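Local coordinates for protein B-129 (Sulfolobus virus 1, PDB 2WBT) that binds zinc through two C2H2-type zinc fingers, is essential for virus function and probably binds DNA, at the zinc ion site. Residues are numbered along the deposited sequence; one frame, centred on the assembly and turned at random.

Contact 1: the zinc ion site. Residues 103, 105-108, 119, 124. With ZN (zinc ion), chain B.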
ATOM      1  N   CYS A 103     -16.236   7.248   1.947  1.00 24.86           N
ATOM      2  CA  CYS A 103     -14.832   7.069   1.592  1.00 24.86           C
ATOM      3  C   CYS A 103     -14.563   5.597   1.275  1.00 25.00           C
ATOM      4  O   CYS A 103     -14.796   4.738   2.137  1.00 25.02           O
ATOM      5  CB  CYS A 103     -13.922   7.556   2.723  1.00 24.81           C
ATOM      6  SG  CYS A 103     -12.174   7.119   2.513  1.00 24.43           S
ATOM      7  N   VAL A 105     -12.131   3.846   1.312  1.00 25.57           N
ATOM      8  CA  VAL A 105     -11.093   3.262   2.151  1.00 25.68           C
ATOM      9  C   VAL A 105     -11.601   2.941   3.560  1.00 25.75           C
ATOM     10  O   VAL A 105     -11.585   1.784   3.979  1.00 25.76           O
ATOM     11  CB  VAL A 105      -9.875   4.209   2.255  1.00 25.69           C
ATOM     12  CG1 VAL A 105      -8.715   3.514   2.951  1.00 25.69           C
ATOM     13  CG2 VAL A 105      -9.453   4.693   0.871  1.00 25.69           C
ATOM     14  N   CYS A 106     -12.056   3.965   4.277  1.00 25.78           N
ATOM     15  CA  CYS A 106     -12.433   3.832   5.699  1.00 25.88           C
ATOM     16  C   CYS A 106     -13.936   3.743   5.967  1.00 25.84           C
ATOM     17  O   CYS A 106     -14.340   3.391   7.074  1.00 25.74           O
ATOM     18  CB  CYS A 106     -11.842   4.978   6.518  1.00 25.87           C
ATOM     19  SG  CYS A 106     -12.756   6.524   6.400  1.00 26.14           S
ATOM     20  N   LYS A 107     -14.755   4.082   4.974  1.00 25.87           N
ATOM     21  CA  LYS A 107     -16.215   3.929   5.069  1.00 25.87           C
ATOM     22  C   LYS A 107     -16.907   4.974   5.946  1.00 25.83           C
ATOM     23  O   LYS A 107     -18.022   4.752   6.426  1.00 25.83           O
ATOM     24  CB  LYS A 107     -16.585   2.520   5.547  1.00 25.88           C
ATOM     25  CG  LYS A 107     -16.071   1.434   4.637  1.00 25.89           C
ATOM     26  CD  LYS A 107     -16.910   1.358   3.377  1.00 25.90           C
ATOM     27  CE  LYS A 107     -16.136   0.763   2.222  1.00 25.90           C
ATOM     28  NZ  LYS A 107     -17.041   0.164   1.202  1.00 25.90           N
ATOM     29  N   LYS A 108     -16.241   6.110   6.118  0.50 25.79           N
ATOM     30  CA  LYS A 108     -16.780   7.237   6.862  0.50 25.76           C
ATOM     31  C   LYS A 108     -17.655   8.075   5.930  0.50 25.69           C
ATOM     32  O   LYS A 108     -17.348   8.199   4.743  0.50 25.69           O
ATOM     33  CB  LYS A 108     -15.629   8.075   7.404  0.50 25.77           C
ATOM     34  CG  LYS A 108     -16.045   9.186   8.324  0.50 25.80           C
ATOM     35  CD  LYS A 108     -14.876  10.086   8.633  0.50 25.84           C
ATOM     36  CE  LYS A 108     -15.365  11.432   9.019  0.50 25.86           C
ATOM     37  NZ  LYS A 108     -14.242  12.312   9.471  0.50 25.86           N
ATOM     38  N   HIS A 119     -11.264  14.402   2.678  1.00 24.91           N
ATOM     39  CA  HIS A 119     -10.974  13.342   3.647  1.00 24.95           C
ATOM     40  C   HIS A 119     -10.015  12.292   3.090  1.00 25.26           C
ATOM     41  O   HIS A 119      -9.038  11.930   3.752  1.00 25.25           O
ATOM     42  CB  HIS A 119     -12.269  12.674   4.128  1.00 24.78           C
ATOM     43  CG  HIS A 119     -12.059  11.329   4.755  1.00 24.29           C
ATOM     44  ND1 HIS A 119     -11.724  11.153   6.090  1.00 23.56           N
ATOM     45  CD2 HIS A 119     -12.163  10.086   4.221  1.00 23.88           C
ATOM     46  CE1 HIS A 119     -11.619   9.861   6.345  1.00 23.47           C
ATOM     47  NE2 HIS A 119     -11.880   9.190   5.227  1.00 23.52           N
ATOM     48  N   HIS A 124      -5.993   9.740   4.064  1.00 26.88           N
ATOM     49  CA  HIS A 124      -5.503   8.567   3.317  1.00 26.82           C
ATOM     50  C   HIS A 124      -4.429   8.917   2.297  1.00 26.82           C
ATOM     51  O   HIS A 124      -3.814   8.028   1.695  1.00 26.71           O
ATOM     52  CB  HIS A 124      -6.668   7.841   2.655  1.00 26.83           C
ATOM     53  CG  HIS A 124      -7.728   7.430   3.625  1.00 27.01           C
ATOM     54  ND1 HIS A 124      -7.608   6.314   4.422  1.00 27.31           N
ATOM     55  CD2 HIS A 124      -8.908   8.004   3.954  1.00 27.16           C
ATOM     56  CE1 HIS A 124      -8.677   6.206   5.188  1.00 27.51           C
ATOM     57  NE2 HIS A 124      -9.484   7.219   4.924  1.00 27.25           N
TER
HETATM   58 ZN    ZN B1131     -11.657   7.228   4.715  1.00 38.91          ZN
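Val105 CB lies 3.7 Å above the plane of the His124 ring in this C2H2 zinc finger, covering one face but displaced from the ring centre, while CD2 of His119 lies at the edge of the same ring and in its plane. The His119 ring in turn has the thiolate sulphur of Cys103 at its edge, also in plane. Each ring uses its NE2 nitrogen: His119 NE2 lies 2.0 Å from ZN and His124 NE2 2.2 Å from ZN. His119, on helix 113-122, reaches the ion with CG anti to its backbone N (chi1 161°). His124, in the loop beyond the helix, instead has CG anti to its carbonyl carbon (chi1 -56°), so the two rings are delivered by different rotations.

The CxxC knuckle 103-106 supplies the sulphurs, SG of Cys103 at 2.3 Å from ZN and SG of Cys106 at 2.1 Å from ZN. Cys103 SG stands anti to its backbone N, whereas Cys106 SG is wedged between its own backbone N and carbonyl carbon. The coordination is near tetrahedral but opened between the two sulphurs. Backbone N-H groups turn toward the thiolates and may spread their negative charge: Cys106 N points to Cys103 SG and Lys108 N to Cys106 SG, both weakly. Val105 N donates a long hydrogen bond to Cys103 SG, 3.5 Å between N and SG and 153° at the hydrogen.

Contact 2: the zinc ion site. Residues 77, 79-81, 93, 98, 100. With ZN (zinc ion), chain C.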
ATOM      1  N   CYS A  77      -9.914   8.725 -10.347  1.00 23.19           N
ATOM      2  CA  CYS A  77     -10.742   9.317  -9.302  1.00 23.80           C
ATOM      3  C   CYS A  77     -10.591   8.521  -8.002  1.00 22.96           C
ATOM      4  O   CYS A  77     -10.796   7.306  -7.994  1.00 22.39           O
ATOM      5  CB  CYS A  77     -12.207   9.329  -9.732  1.00 24.68           C
ATOM      6  SG  CYS A  77     -13.314  10.138  -8.577  1.00 26.66           S
ATOM      7  N   LEU A  79     -12.473   8.417  -5.344  1.00 22.68           N
ATOM      8  CA  LEU A  79     -13.737   7.893  -4.828  1.00 22.72           C
ATOM      9  C   LEU A  79     -14.250   6.672  -5.600  1.00 22.88           C
ATOM     10  O   LEU A  79     -14.741   5.727  -4.980  1.00 22.85           O
ATOM     11  CB  LEU A  79     -14.805   8.991  -4.793  1.00 22.69           C
ATOM     12  CG  LEU A  79     -14.454  10.267  -4.019  1.00 22.63           C
ATOM     13  CD1 LEU A  79     -15.621  11.242  -4.058  1.00 22.60           C
ATOM     14  CD2 LEU A  79     -14.064   9.957  -2.580  1.00 22.60           C
ATOM     15  N   CYS A  80     -14.148   6.677  -6.929  1.00 23.03           N
ATOM     16  CA  CYS A  80     -14.587   5.508  -7.709  1.00 23.84           C
ATOM     17  C   CYS A  80     -13.464   4.672  -8.333  1.00 22.86           C
ATOM     18  O   CYS A  80     -13.713   3.546  -8.770  1.00 22.39           O
ATOM     19  CB  CYS A  80     -15.619   5.898  -8.774  1.00 24.76           C
ATOM     20  SG  CYS A  80     -14.953   6.946 -10.170  1.00 27.57           S
ATOM     21  N   LEU A  81     -12.234   5.182  -8.337  1.00 22.28           N
ATOM     22  CA  LEU A  81     -11.081   4.436  -8.872  1.00 21.81           C
ATOM     23  C   LEU A  81     -11.190   4.110 -10.359  1.00 21.42           C
ATOM     24  O   LEU A  81     -10.669   3.086 -10.807  1.00 21.40           O
ATOM     25  CB  LEU A  81     -10.854   3.136  -8.084  1.00 21.82           C
ATOM     26  CG  LEU A  81     -10.454   3.297  -6.619  1.00 21.79           C
ATOM     27  CD1 LEU A  81     -10.416   1.938  -5.936  1.00 21.79           C
ATOM     28  CD2 LEU A  81      -9.108   3.999  -6.494  1.00 21.78           C
ATOM     29  N   HIS A  93     -15.692  14.838 -14.424  1.00 24.59           N
ATOM     30  CA  HIS A  93     -16.345  13.747 -13.692  1.00 25.29           C
ATOM     31  C   HIS A  93     -16.510  14.091 -12.222  1.00 24.38           C
ATOM     32  O   HIS A  93     -17.577  13.881 -11.648  1.00 23.86           O
ATOM     33  CB  HIS A  93     -15.549  12.444 -13.822  1.00 26.43           C
ATOM     34  CG  HIS A  93     -15.874  11.414 -12.775  1.00 29.10           C
ATOM     35  ND1 HIS A  93     -16.966  10.578 -12.861  1.00 31.98           N
ATOM     36  CD2 HIS A  93     -15.225  11.065 -11.637  1.00 32.00           C
ATOM     37  CE1 HIS A  93     -16.985   9.768 -11.816  1.00 32.62           C
ATOM     38  NE2 HIS A  93     -15.938  10.042 -11.058  1.00 32.60           N
ATOM     39  N   GLU A  98     -19.396  12.674  -9.980  1.00 24.26           N
ATOM     40  CA  GLU A  98     -19.040  11.895  -8.787  1.00 24.43           C
ATOM     41  C   GLU A  98     -19.900  12.303  -7.584  1.00 24.57           C
ATOM     42  O   GLU A  98     -19.760  13.414  -7.069  1.00 24.58           O
ATOM     43  CB  GLU A  98     -17.548  12.060  -8.468  1.00 24.44           C
ATOM     44  CG  GLU A  98     -17.066  11.288  -7.241  1.00 24.47           C
ATOM     45  CD  GLU A  98     -17.558   9.851  -7.218  1.00 24.49           C
ATOM     46  OE1 GLU A  98     -17.092   9.044  -8.058  1.00 24.50           O
ATOM     47  OE2 GLU A  98     -18.415   9.534  -6.366  1.00 24.50           O
ATOM     48  N   THR A 100     -20.569  10.058  -4.670  1.00 25.02           N
ATOM     49  CA  THR A 100     -20.407   9.217  -3.474  1.00 25.08           C
ATOM     50  C   THR A 100     -20.063  10.047  -2.233  1.00 25.11           C
ATOM     51  O   THR A 100     -19.220  10.943  -2.288  1.00 25.12           O
ATOM     52  CB  THR A 100     -19.330   8.127  -3.656  1.00 25.08           C
ATOM     53  OG1 THR A 100     -19.386   7.209  -2.554  1.00 25.09           O
ATOM     54  CG2 THR A 100     -17.945   8.737  -3.719  1.00 25.09           C
TER
HETATM   55 ZN    ZN C1130     -15.237   8.931  -9.150  1.00 48.26          ZN
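A C2H2-type finger of variant composition binds this zinc: Cys77 and Cys80 come from a CxxC knuckle, His93 from helix 87-96, and Glu98 from the loop after it takes the place of the second histidine. The two cysteines use different first torsions. Cys77 SG points anti to its backbone N, while Cys80 SG is wedged between its backbone N and carbonyl carbon. Cys77 SG lies 2.3 Å from ZN and Cys80 SG 2.2 Å from ZN, in a near-tetrahedral shell where the two sulphurs subtend 118° at the metal.

His93 approaches tip first through NE2, which is 2.3 Å from ZN and makes a narrower angle of 95° with Cys80 SG. Its CG lies anti to the backbone N, and the ring plane contains Cys77 SG at its edge. One face of the ring looks toward the backbone N of Glu98, which sits above the plane and away from the ring centre.

CG of Glu98 is anti to its backbone N, and the chain then bends at the second torsion (chi2 46°), which brings its carboxylate round to the metal. OE1 binds ZN at 2.2 Å, whereas Glu98 OE2 is 4.3 Å from ZN, so the carboxylate binds through one oxygen. Thr100 N donates a hydrogen bond of 2.8 Å to Glu98 OE2, which accepts it on the anti lone pair, the one away from OE1. This second-shell N-H should restrict rotation of the group about its last torsion. The carboxylate would add a further negative charge to that of the thiolates, so this zinc site is likely to be more anionic than one with two cysteines and two histidines.

Contact 1 and contact 2 are the zinc sites of two consecutive fingers in one chain, the centres of their C-alpha atoms about 13 Å apart. They share no residue. The chain passes from the last ligand of contact 2, Glu98, through Thr100 to Cys103, the first ligand of contact 1, so a short loop joins the two sites. Each metal ties its own CxxC knuckle to its own helix, 87-96 in contact 2 and 113-122 in contact 1. The close spacing and short linker suggest that the fingers act as a paired unit in DNA binding, although no DNA is present here.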